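Local coordinates for 450aa long hypothetical fmu protein (Pyrococcus horikoshii, PDB 2YXL), which probably methylates carbon 5 of cytosine in RNA, as an S-adenosyl-L-methionine-dependent member of the RsmB/NOP family, at residues A[250-255]-A[271-276]; A[262-267]-A[288-293]; A[334-339]-A[385-390]. All coordinates share one frame; numbering follows the deposited sequence.

Contact 1: A[250-255]-A[271-276]; sequences VASIVL and GGKTTH. With SFG (sinefungin), chain B.
Ser252 and Lys273 mark the nearest backbone approach of two helices, their CA atoms 6.2 Å apart, where the short axes of 250-255 and 272-276 cross at -43°. The second helix follows the glycine-rich loop of a Rossmann-like class I methyltransferase domain, and this loop receives the amino-acid end of sinefungin. Ser252 meets two residues of the facing segment: its OG donates a weak 3.2 Å hydrogen bond to the backbone O of Lys273, while its CB meets the His276 ring obliquely, 3.5 Å from CD2. His276 reaches across because CG stands anti to its backbone N (chi1 -165°), and the far end of the ring then meets Ile253, whose CD1 lies at the ring edge, 3.8 Å from NE2. Lys273 passes alongside the methyl group of Ala251, its CE 3.8 Å from CB of that residue. A bend at the last torsion (chi4 63°) turns NZ into a salt bridge with Asp337 and a weak bond to sinefungin OXT. An alanine in place of this lysine would probably leave the Asp337 carboxylate without this positive mate and open a gap beside Ala251. Successive backbone N-H groups hold the ligand carboxylate: Gly271 N and Gly272 N converge on sinefungin O, the latter at 2.9 Å, and Lys273 N donates to OXT at 3.2 Å.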
loop_
_atom_site.group_PDB
_atom_site.type_symbol
_atom_site.label_atom_id
_atom_site.label_comp_id
_atom_site.label_asym_id
_atom_site.label_seq_id
_atom_site.Cartn_x
_atom_site.Cartn_y
_atom_site.Cartn_z
ATOM N N VAL A 250 -10.506 4.864 -10.207
ATOM C CA VAL A 250 -11.965 4.944 -10.307
ATOM C C VAL A 250 -12.520 6.099 -9.460
ATOM O O VAL A 250 -13.436 6.807 -9.890
ATOM C CB VAL A 250 -12.630 3.595 -9.900
ATOM C CG1 VAL A 250 -14.144 3.742 -9.727
ATOM C CG2 VAL A 250 -12.310 2.509 -10.921
ATOM N N ALA A 251 -11.946 6.286 -8.272
ATOM C CA ALA A 251 -12.347 7.354 -7.353
ATOM C C ALA A 251 -12.482 8.710 -8.045
ATOM O O ALA A 251 -13.561 9.305 -8.029
ATOM C CB ALA A 251 -11.380 7.442 -6.174
ATOM N N SER A 252 -11.403 9.179 -8.672
ATOM C CA SER A 252 -11.410 10.470 -9.369
ATOM C C SER A 252 -12.433 10.532 -10.500
ATOM O O SER A 252 -13.061 11.569 -10.709
ATOM C CB SER A 252 -10.020 10.817 -9.903
ATOM O OG SER A 252 -9.119 11.086 -8.844
ATOM N N ILE A 253 -12.596 9.426 -11.225
ATOM C CA ILE A 253 -13.553 9.362 -12.334
ATOM C C ILE A 253 -14.992 9.477 -11.820
ATOM O O ILE A 253 -15.824 10.139 -12.438
ATOM C CB ILE A 253 -13.349 8.083 -13.205
ATOM C CG1 ILE A 253 -12.010 8.154 -13.943
ATOM C CG2 ILE A 253 -14.491 7.905 -14.220
ATOM C CD1 ILE A 253 -11.422 6.800 -14.319
ATOM N N VAL A 254 -15.263 8.844 -10.681
ATOM C CA VAL A 254 -16.587 8.876 -10.053
ATOM C C VAL A 254 -16.987 10.290 -9.596
ATOM O O VAL A 254 -18.094 10.745 -9.894
ATOM C CB VAL A 254 -16.687 7.844 -8.891
ATOM C CG1 VAL A 254 -17.871 8.143 -7.966
ATOM C CG2 VAL A 254 -16.789 6.431 -9.454
ATOM N N LEU A 255 -16.079 10.973 -8.895
ATOM C CA LEU A 255 -16.288 12.357 -8.459
ATOM C C LEU A 255 -16.589 13.250 -9.663
ATOM O O LEU A 255 -17.425 14.166 -9.587
ATOM C CB LEU A 255 -15.049 12.886 -7.725
ATOM C CG LEU A 255 -15.167 13.819 -6.505
ATOM C CD1 LEU A 255 -13.966 14.761 -6.445
ATOM C CD2 LEU A 255 -16.464 14.626 -6.424
ATOM N N GLY A 271 -0.129 12.066 -4.059
ATOM C CA GLY A 271 -0.787 12.746 -5.170
ATOM C C GLY A 271 -1.279 11.900 -6.327
ATOM O O GLY A 271 -1.421 12.404 -7.443
ATOM N N GLY A 272 -1.552 10.624 -6.067
ATOM C CA GLY A 272 -2.089 9.730 -7.089
ATOM C C GLY A 272 -3.420 10.215 -7.629
ATOM O O GLY A 272 -3.639 10.230 -8.845
ATOM N N LYS A 273 -4.307 10.627 -6.726
ATOM C CA LYS A 273 -5.648 11.054 -7.114
ATOM C C LYS A 273 -5.724 12.517 -7.542
ATOM O O LYS A 273 -6.428 12.841 -8.498
ATOM C CB LYS A 273 -6.660 10.750 -6.013
ATOM C CG LYS A 273 -6.885 9.272 -5.796
ATOM C CD LYS A 273 -7.998 9.018 -4.803
ATOM C CE LYS A 273 -8.028 7.558 -4.366
ATOM N NZ LYS A 273 -6.789 7.144 -3.643
ATOM N N THR A 274 -5.001 13.395 -6.849
ATOM C CA THR A 274 -4.996 14.821 -7.203
ATOM C C THR A 274 -4.379 15.074 -8.580
ATOM O O THR A 274 -4.811 15.972 -9.300
ATOM C CB THR A 274 -4.349 15.733 -6.114
ATOM O OG1 THR A 274 -3.941 16.975 -6.699
ATOM C CG2 THR A 274 -3.152 15.077 -5.477
ATOM N N THR A 275 -3.389 14.268 -8.949
ATOM C CA THR A 275 -2.805 14.343 -10.286
ATOM C C THR A 275 -3.769 13.791 -11.351
ATOM O O THR A 275 -3.742 14.220 -12.506
ATOM C CB THR A 275 -1.404 13.667 -10.345
ATOM O OG1 THR A 275 -0.663 14.187 -11.454
ATOM C CG2 THR A 275 -1.506 12.151 -10.463
ATOM N N HIS A 276 -4.627 12.855 -10.943
ATOM C CA HIS A 276 -5.668 12.293 -11.806
ATOM C C HIS A 276 -6.824 13.282 -12.002
ATOM O O HIS A 276 -7.374 13.393 -13.098
ATOM C CB HIS A 276 -6.173 10.972 -11.214
ATOM C CG HIS A 276 -6.977 10.134 -12.162
ATOM N ND1 HIS A 276 -6.962 10.320 -13.529
ATOM C CD2 HIS A 276 -7.791 9.075 -11.938
ATOM C CE1 HIS A 276 -7.753 9.428 -14.101
ATOM N NE2 HIS A 276 -8.265 8.659 -13.158
HETATM N N SFG B . -5.113 10.690 -1.720
HETATM C CA SFG B . -3.691 10.301 -1.685
HETATM C C SFG B . -3.265 9.731 -3.053
HETATM O O SFG B . -2.050 9.777 -3.340
HETATM O OXT SFG B . -4.161 9.271 -3.792
HETATM C CB SFG B . -3.443 9.291 -0.548
HETATM C CG SFG B . -3.695 9.932 0.830
HETATM C CD SFG B . -3.374 8.987 1.999
HETATM N NE SFG B . -4.283 7.833 1.937
HETATM C "C5'" SFG B . -3.579 9.661 3.374
HETATM C "C4'" SFG B . -2.847 11.016 3.543
HETATM O "O4'" SFG B . -3.626 11.774 4.499
HETATM C "C3'" SFG B . -1.440 10.903 4.158
HETATM O "O3'" SFG B . -0.491 11.473 3.246
HETATM C "C2'" SFG B . -1.519 11.732 5.448
HETATM O "O2'" SFG B . -0.329 12.507 5.643
HETATM C "C1'" SFG B . -2.691 12.658 5.145
HETATM N N9 SFG B . -3.356 13.243 6.346
HETATM C C8 SFG B . -3.689 12.598 7.467
HETATM N N7 SFG B . -4.279 13.443 8.313
HETATM C C5 SFG B . -4.322 14.637 7.729
HETATM C C6 SFG B . -4.808 15.885 8.115
HETATM N N6 SFG B . -5.376 16.055 9.307
HETATM N N1 SFG B . -4.695 16.920 7.264
HETATM C C2 SFG B . -4.130 16.763 6.073
HETATM N N3 SFG B . -3.658 15.587 5.677
HETATM C C4 SFG B . -3.740 14.510 6.478
#

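Contact 2: A[262-267]-A[288-293]; sequences TVVDLA and YAFDVD. With SFG (sinefungin), chain B.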
loop_
_atom_site.group_PDB
_atom_site.type_symbol
_atom_site.label_atom_id
_atom_site.label_comp_id
_atom_site.label_asym_id
_atom_site.label_seq_id
_atom_site.Cartn_x
_atom_site.Cartn_y
_atom_site.Cartn_z
ATOM N N THR A 262 -13.434 24.559 -9.356
ATOM C CA THR A 262 -12.535 24.625 -8.211
ATOM C C THR A 262 -12.722 23.375 -7.348
ATOM O O THR A 262 -13.811 23.117 -6.827
ATOM C CB THR A 262 -12.680 25.955 -7.408
ATOM O OG1 THR A 262 -12.151 25.791 -6.084
ATOM C CG2 THR A 262 -14.136 26.405 -7.324
ATOM N N VAL A 263 -11.654 22.592 -7.238
ATOM C CA VAL A 263 -11.698 21.292 -6.581
ATOM C C VAL A 263 -10.763 21.259 -5.373
ATOM O O VAL A 263 -9.722 21.918 -5.361
ATOM C CB VAL A 263 -11.349 20.147 -7.586
ATOM C CG1 VAL A 263 -11.240 18.791 -6.890
ATOM C CG2 VAL A 263 -12.388 20.084 -8.698
ATOM N N VAL A 264 -11.155 20.497 -4.353
ATOM C CA VAL A 264 -10.319 20.294 -3.172
ATOM C C VAL A 264 -9.992 18.811 -2.985
ATOM O O VAL A 264 -10.881 17.960 -3.032
ATOM C CB VAL A 264 -10.991 20.855 -1.893
ATOM C CG1 VAL A 264 -10.179 20.504 -0.651
ATOM C CG2 VAL A 264 -11.168 22.362 -1.999
ATOM N N ASP A 265 -8.706 18.516 -2.803
ATOM C CA ASP A 265 -8.249 17.190 -2.395
ATOM C C ASP A 265 -7.766 17.322 -0.956
ATOM O O ASP A 265 -6.661 17.806 -0.702
ATOM C CB ASP A 265 -7.127 16.692 -3.314
ATOM C CG ASP A 265 -6.844 15.196 -3.157
ATOM O OD1 ASP A 265 -6.949 14.655 -2.032
ATOM O OD2 ASP A 265 -6.501 14.558 -4.175
ATOM N N LEU A 266 -8.607 16.892 -0.021
ATOM C CA LEU A 266 -8.428 17.210 1.399
ATOM C C LEU A 266 -7.287 16.440 2.070
ATOM O O LEU A 266 -6.692 16.923 3.032
ATOM C CB LEU A 266 -9.751 17.014 2.146
ATOM C CG LEU A 266 -10.085 17.925 3.329
ATOM C CD1 LEU A 266 -9.868 19.411 3.019
ATOM C CD2 LEU A 266 -11.514 17.678 3.774
ATOM N N ALA A 267 -6.993 15.247 1.558
ATOM C CA ALA A 267 -5.804 14.485 1.947
ATOM C C ALA A 267 -5.166 13.962 0.660
ATOM O O ALA A 267 -5.605 12.955 0.100
ATOM C CB ALA A 267 -6.175 13.349 2.884
ATOM N N TYR A 288 -6.919 22.645 -4.713
ATOM C CA TYR A 288 -6.277 22.852 -3.420
ATOM C C TYR A 288 -5.935 21.495 -2.814
ATOM O O TYR A 288 -6.825 20.676 -2.561
ATOM C CB TYR A 288 -7.179 23.658 -2.477
ATOM C CG TYR A 288 -7.391 25.104 -2.888
ATOM C CD1 TYR A 288 -8.583 25.510 -3.487
ATOM C CD2 TYR A 288 -6.402 26.066 -2.672
ATOM C CE1 TYR A 288 -8.785 26.836 -3.864
ATOM C CE2 TYR A 288 -6.595 27.396 -3.046
ATOM C CZ TYR A 288 -7.789 27.771 -3.641
ATOM O OH TYR A 288 -7.985 29.082 -4.013
ATOM N N ALA A 289 -4.643 21.262 -2.591
ATOM C CA ALA A 289 -4.153 19.975 -2.100
ATOM C C ALA A 289 -3.566 20.071 -0.690
ATOM O O ALA A 289 -2.489 20.637 -0.490
ATOM C CB ALA A 289 -3.133 19.395 -3.074
ATOM N N PHE A 290 -4.284 19.504 0.276
ATOM C CA PHE A 290 -3.890 19.544 1.683
ATOM C C PHE A 290 -3.214 18.254 2.131
ATOM O O PHE A 290 -3.665 17.160 1.784
ATOM C CB PHE A 290 -5.110 19.802 2.572
ATOM C CG PHE A 290 -5.713 21.167 2.407
ATOM C CD1 PHE A 290 -6.693 21.402 1.445
ATOM C CD2 PHE A 290 -5.313 22.220 3.225
ATOM C CE1 PHE A 290 -7.257 22.665 1.292
ATOM C CE2 PHE A 290 -5.873 23.489 3.080
ATOM C CZ PHE A 290 -6.847 23.710 2.112
ATOM N N ASP A 291 -2.136 18.394 2.902
ATOM C CA ASP A 291 -1.487 17.263 3.573
ATOM C C ASP A 291 -0.565 17.730 4.701
ATOM O O ASP A 291 0.232 18.653 4.519
ATOM C CB ASP A 291 -0.711 16.392 2.580
ATOM C CG ASP A 291 -0.536 14.967 3.071
ATOM O OD1 ASP A 291 -1.200 14.069 2.515
ATOM O OD2 ASP A 291 0.255 14.745 4.016
ATOM N N VAL A 292 -0.673 17.080 5.859
ATOM C CA VAL A 292 0.133 17.436 7.034
ATOM C C VAL A 292 1.597 17.011 6.909
ATOM O O VAL A 292 2.475 17.597 7.547
ATOM C CB VAL A 292 -0.457 16.871 8.359
ATOM C CG1 VAL A 292 -1.693 17.651 8.772
ATOM C CG2 VAL A 292 -0.757 15.373 8.250
ATOM N N ASP A 293 1.848 15.996 6.085
ATOM C CA ASP A 293 3.189 15.450 5.915
ATOM C C ASP A 293 3.962 16.217 4.845
ATOM O O ASP A 293 3.615 16.176 3.663
ATOM C CB ASP A 293 3.115 13.956 5.579
ATOM C CG ASP A 293 4.419 13.231 5.852
ATOM O OD1 ASP A 293 5.362 13.371 5.043
ATOM O OD2 ASP A 293 4.497 12.511 6.870
HETATM N N SFG B . -5.113 10.690 -1.720
HETATM C CA SFG B . -3.691 10.301 -1.685
HETATM C C SFG B . -3.265 9.731 -3.053
HETATM O O SFG B . -2.050 9.777 -3.340
HETATM O OXT SFG B . -4.161 9.271 -3.792
HETATM C CB SFG B . -3.443 9.291 -0.548
HETATM C CG SFG B . -3.695 9.932 0.830
HETATM C CD SFG B . -3.374 8.987 1.999
HETATM N NE SFG B . -4.283 7.833 1.937
HETATM C "C5'" SFG B . -3.579 9.661 3.374
HETATM C "C4'" SFG B . -2.847 11.016 3.543
HETATM O "O4'" SFG B . -3.626 11.774 4.499
HETATM C "C3'" SFG B . -1.440 10.903 4.158
HETATM O "O3'" SFG B . -0.491 11.473 3.246
HETATM C "C2'" SFG B . -1.519 11.732 5.448
HETATM O "O2'" SFG B . -0.329 12.507 5.643
HETATM C "C1'" SFG B . -2.691 12.658 5.145
HETATM N N9 SFG B . -3.356 13.243 6.346
HETATM C C8 SFG B . -3.689 12.598 7.467
HETATM N N7 SFG B . -4.279 13.443 8.313
HETATM C C5 SFG B . -4.322 14.637 7.729
HETATM C C6 SFG B . -4.808 15.885 8.115
HETATM N N6 SFG B . -5.376 16.055 9.307
HETATM N N1 SFG B . -4.695 16.920 7.264
HETATM C C2 SFG B . -4.130 16.763 6.073
HETATM N N3 SFG B . -3.658 15.587 5.677
HETATM C C4 SFG B . -3.740 14.510 6.478
#
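Phe290 turns its ring back along strand 262-265 toward Val264 and Leu266 because CG lies beside its own backbone N, anti to the carbonyl carbon (chi1 -67°). In that pose CG1 of Val264 meets the ring at its edge, 4.1 Å from CE1, and CD1 of Leu266 approaches obliquely at CD1 of the ring. The next residue, Asp291, takes a different first torsion, with CG anti to its backbone N (chi1 -156°), which carries the carboxylate to the ribose of sinefungin. There OD1 accepts from O3' at 2.8 Å and OD2 from O2' at the same separation, a two-pronged grip on the diol. Each oxygen has a second partner that helps fix the carboxylate: Ala269 N bonds to OD1, while Asp293 N reaches the anti lone pair of OD2 at 2.9 Å, closing an Asx turn. Val292 sets both methyl groups over one face of the adenine, CG1 3.4 Å from sinefungin N1. On the other segment, Ala267 O accepts from the ligand amino N at 2.9 Å. Upstream of these ligand contacts the strands run parallel, bonded from Tyr288 N to Val263 O, from Asp265 N to Tyr288 O and from Phe290 N to Asp265 O. Two neighbouring parallel strands of a beta-alpha-beta unit, the second followed by an acidic residue that binds the ribose hydroxyls, are characteristic of the Rossmann-like cofactor site of class I methyltransferases.

Contact 3: A[334-339]-A[385-390]; sequences VLLDAP and LLYTTC. With SFG (sinefungin), chain B.
Backbone hydrogen bonds join the parallel strands 334-337 and 385-389, and the residue after the first: Leu386 N to Val334 O, Leu336 N to Leu386 O, Thr388 N to Leu336 O and Ala338 N to Thr388 O. Apolar contacts line both faces of the pair. Val334 and Leu385 lie side by side, CG1 of the valine 3.6 Å from CG of the leucine, and on the same face Leu336 CD2 sits at the edge of the Tyr387 ring, 4.0 Å from CD1. Ala338 CB adds an oblique touch at Tyr387 CE1, and Leu335 pairs with Leu386 on the reverse face. The polar contacts centre on Asp337, whose CG is anti to its backbone N (chi1 -176°). Thr388 OG1 donates to OD1 at 2.8 Å, from the anti side and 27° out of the carboxylate plane. This second-shell bond probably helps orient OD2, which accepts from the sinefungin amino N at 2.7 Å and forms a salt bridge with Lys273. Pro339 CG lies over the adenine face opposite Val292, 3.4 Å from sinefungin C8. The two strands lead into Asp-Ala-Pro-Cys and Thr-Cys sequences, bringing Cys390, the predicted nucleophile, beside Cys340, as expected for the two-cysteine active site of RNA cytosine-5 methyltransferases.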
loop_
_atom_site.group_PDB
_atom_site.type_symbol
_atom_site.label_atom_id
_atom_site.label_comp_id
_atom_site.label_asym_id
_atom_site.label_seq_id
_atom_site.Cartn_x
_atom_site.Cartn_y
_atom_site.Cartn_z
ATOM N N VAL A 334 -15.267 18.211 -3.719
ATOM C CA VAL A 334 -14.145 17.847 -2.864
ATOM C C VAL A 334 -13.958 16.333 -2.818
ATOM O O VAL A 334 -14.926 15.573 -2.733
ATOM C CB VAL A 334 -14.286 18.437 -1.423
ATOM C CG1 VAL A 334 -15.607 18.038 -0.793
ATOM C CG2 VAL A 334 -13.117 18.020 -0.527
ATOM N N LEU A 335 -12.700 15.912 -2.896
ATOM C CA LEU A 335 -12.334 14.525 -2.686
ATOM C C LEU A 335 -11.704 14.373 -1.310
ATOM O O LEU A 335 -10.729 15.057 -0.980
ATOM C CB LEU A 335 -11.363 14.049 -3.773
ATOM C CG LEU A 335 -10.643 12.712 -3.558
ATOM C CD1 LEU A 335 -11.597 11.532 -3.685
ATOM C CD2 LEU A 335 -9.479 12.574 -4.523
ATOM N N LEU A 336 -12.280 13.489 -0.505
ATOM C CA LEU A 336 -11.662 13.093 0.748
ATOM C C LEU A 336 -11.231 11.632 0.665
ATOM O O LEU A 336 -11.991 10.716 1.000
ATOM C CB LEU A 336 -12.588 13.356 1.948
ATOM C CG LEU A 336 -12.110 12.991 3.364
ATOM C CD1 LEU A 336 -10.698 13.496 3.666
ATOM C CD2 LEU A 336 -13.091 13.500 4.411
ATOM N N ASP A 337 -10.009 11.426 0.183
ATOM C CA ASP A 337 -9.388 10.115 0.218
ATOM C C ASP A 337 -8.725 10.010 1.582
ATOM O O ASP A 337 -7.530 10.273 1.740
ATOM C CB ASP A 337 -8.384 9.946 -0.927
ATOM C CG ASP A 337 -7.778 8.556 -0.970
ATOM O OD1 ASP A 337 -8.512 7.566 -0.750
ATOM O OD2 ASP A 337 -6.560 8.449 -1.232
ATOM N N ALA A 338 -9.538 9.627 2.562
ATOM C CA ALA A 338 -9.212 9.779 3.977
ATOM C C ALA A 338 -8.052 8.911 4.432
ATOM O O ALA A 338 -7.918 7.774 3.982
ATOM C CB ALA A 338 -10.445 9.494 4.825
ATOM N N PRO A 339 -7.203 9.449 5.330
ATOM C CA PRO A 339 -6.229 8.599 6.001
ATOM C C PRO A 339 -6.978 7.473 6.697
ATOM O O PRO A 339 -8.026 7.713 7.302
ATOM C CB PRO A 339 -5.582 9.539 7.030
ATOM C CG PRO A 339 -6.507 10.705 7.137
ATOM C CD PRO A 339 -7.099 10.848 5.778
ATOM N N LEU A 385 -19.365 15.684 -2.856
ATOM C CA LEU A 385 -18.316 15.194 -1.979
ATOM C C LEU A 385 -18.131 13.700 -2.225
ATOM O O LEU A 385 -19.102 12.940 -2.198
ATOM C CB LEU A 385 -18.703 15.428 -0.511
ATOM C CG LEU A 385 -17.662 15.474 0.622
ATOM C CD1 LEU A 385 -18.362 15.473 1.971
ATOM C CD2 LEU A 385 -16.646 14.348 0.578
ATOM N N LEU A 386 -16.895 13.279 -2.474
ATOM C CA LEU A 386 -16.587 11.853 -2.513
ATOM C C LEU A 386 -15.689 11.469 -1.352
ATOM O O LEU A 386 -14.626 12.058 -1.147
ATOM C CB LEU A 386 -15.961 11.424 -3.846
ATOM C CG LEU A 386 -15.493 9.960 -3.936
ATOM C CD1 LEU A 386 -16.651 8.958 -3.925
ATOM C CD2 LEU A 386 -14.617 9.748 -5.158
ATOM N N TYR A 387 -16.145 10.482 -0.591
ATOM C CA TYR A 387 -15.379 9.936 0.509
ATOM C C TYR A 387 -14.878 8.550 0.111
ATOM O O TYR A 387 -15.660 7.693 -0.311
ATOM C CB TYR A 387 -16.252 9.873 1.765
ATOM C CG TYR A 387 -15.608 9.219 2.966
ATOM C CD1 TYR A 387 -14.773 9.945 3.819
ATOM C CD2 TYR A 387 -15.858 7.883 3.267
ATOM C CE1 TYR A 387 -14.192 9.350 4.940
ATOM C CE2 TYR A 387 -15.280 7.277 4.384
ATOM C CZ TYR A 387 -14.451 8.016 5.213
ATOM O OH TYR A 387 -13.878 7.411 6.306
ATOM N N THR A 388 -13.570 8.348 0.221
ATOM C CA THR A 388 -12.971 7.047 -0.054
ATOM C C THR A 388 -11.948 6.688 1.002
ATOM O O THR A 388 -11.273 7.562 1.548
ATOM C CB THR A 388 -12.265 6.972 -1.441
ATOM O OG1 THR A 388 -11.214 7.944 -1.512
ATOM C CG2 THR A 388 -13.240 7.184 -2.583
ATOM N N THR A 389 -11.865 5.393 1.295
ATOM C CA THR A 389 -10.753 4.812 2.036
ATOM C C THR A 389 -10.288 3.560 1.295
ATOM O O THR A 389 -11.020 3.006 0.466
ATOM C CB THR A 389 -11.146 4.396 3.475
ATOM O OG1 THR A 389 -11.945 3.206 3.431
ATOM C CG2 THR A 389 -11.906 5.511 4.201
ATOM N N CYS A 390 -9.069 3.120 1.588
ATOM C CA CYS A 390 -8.628 1.803 1.151
ATOM C C CYS A 390 -8.658 0.853 2.347
ATOM O O CYS A 390 -7.715 0.108 2.603
ATOM C CB CYS A 390 -7.252 1.865 0.489
ATOM S SG CYS A 390 -6.037 2.772 1.434
HETATM N N SFG B . -5.113 10.690 -1.720
HETATM C CA SFG B . -3.691 10.301 -1.685
HETATM C C SFG B . -3.265 9.731 -3.053
HETATM O O SFG B . -2.050 9.777 -3.340
HETATM O OXT SFG B . -4.161 9.271 -3.792
HETATM C CB SFG B . -3.443 9.291 -0.548
HETATM C CG SFG B . -3.695 9.932 0.830
HETATM C CD SFG B . -3.374 8.987 1.999
HETATM N NE SFG B . -4.283 7.833 1.937
HETATM C "C5'" SFG B . -3.579 9.661 3.374
HETATM C "C4'" SFG B . -2.847 11.016 3.543
HETATM O "O4'" SFG B . -3.626 11.774 4.499
HETATM C "C3'" SFG B . -1.440 10.903 4.158
HETATM O "O3'" SFG B . -0.491 11.473 3.246
HETATM C "C2'" SFG B . -1.519 11.732 5.448
HETATM O "O2'" SFG B . -0.329 12.507 5.643
HETATM C "C1'" SFG B . -2.691 12.658 5.145
HETATM N N9 SFG B . -3.356 13.243 6.346
HETATM C C8 SFG B . -3.689 12.598 7.467
HETATM N N7 SFG B . -4.279 13.443 8.313
HETATM C C5 SFG B . -4.322 14.637 7.729
HETATM C C6 SFG B . -4.808 15.885 8.115
HETATM N N6 SFG B . -5.376 16.055 9.307
HETATM N N1 SFG B . -4.695 16.920 7.264
HETATM C C2 SFG B . -4.130 16.763 6.073
HETATM N N3 SFG B . -3.658 15.587 5.677
HETATM C C4 SFG B . -3.740 14.510 6.478
#

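How the contacts relate
From the N terminus, helix 246-255 comes first, and contact 1 closes the loop that carries strand 262-265 by packing helix 246-255 against helix 272-280. Contact 2 starts within that loop and ends beyond it, so the two cross: strand 262-265 pairs directly with 286-290, the chain passing through helix 272-280 between them as a beta-alpha-beta crossover. Contact 3 follows in series, closing a longer excursion that includes helix 361-376. In the sheet, strands 262-265 and 331-337 are neighbours, which sets contacts 2 and 3 edge to edge. Helix 246-255 packs on strand 383-389, tying contact 1 to contact 3. All three contribute to the site of one sinefungin.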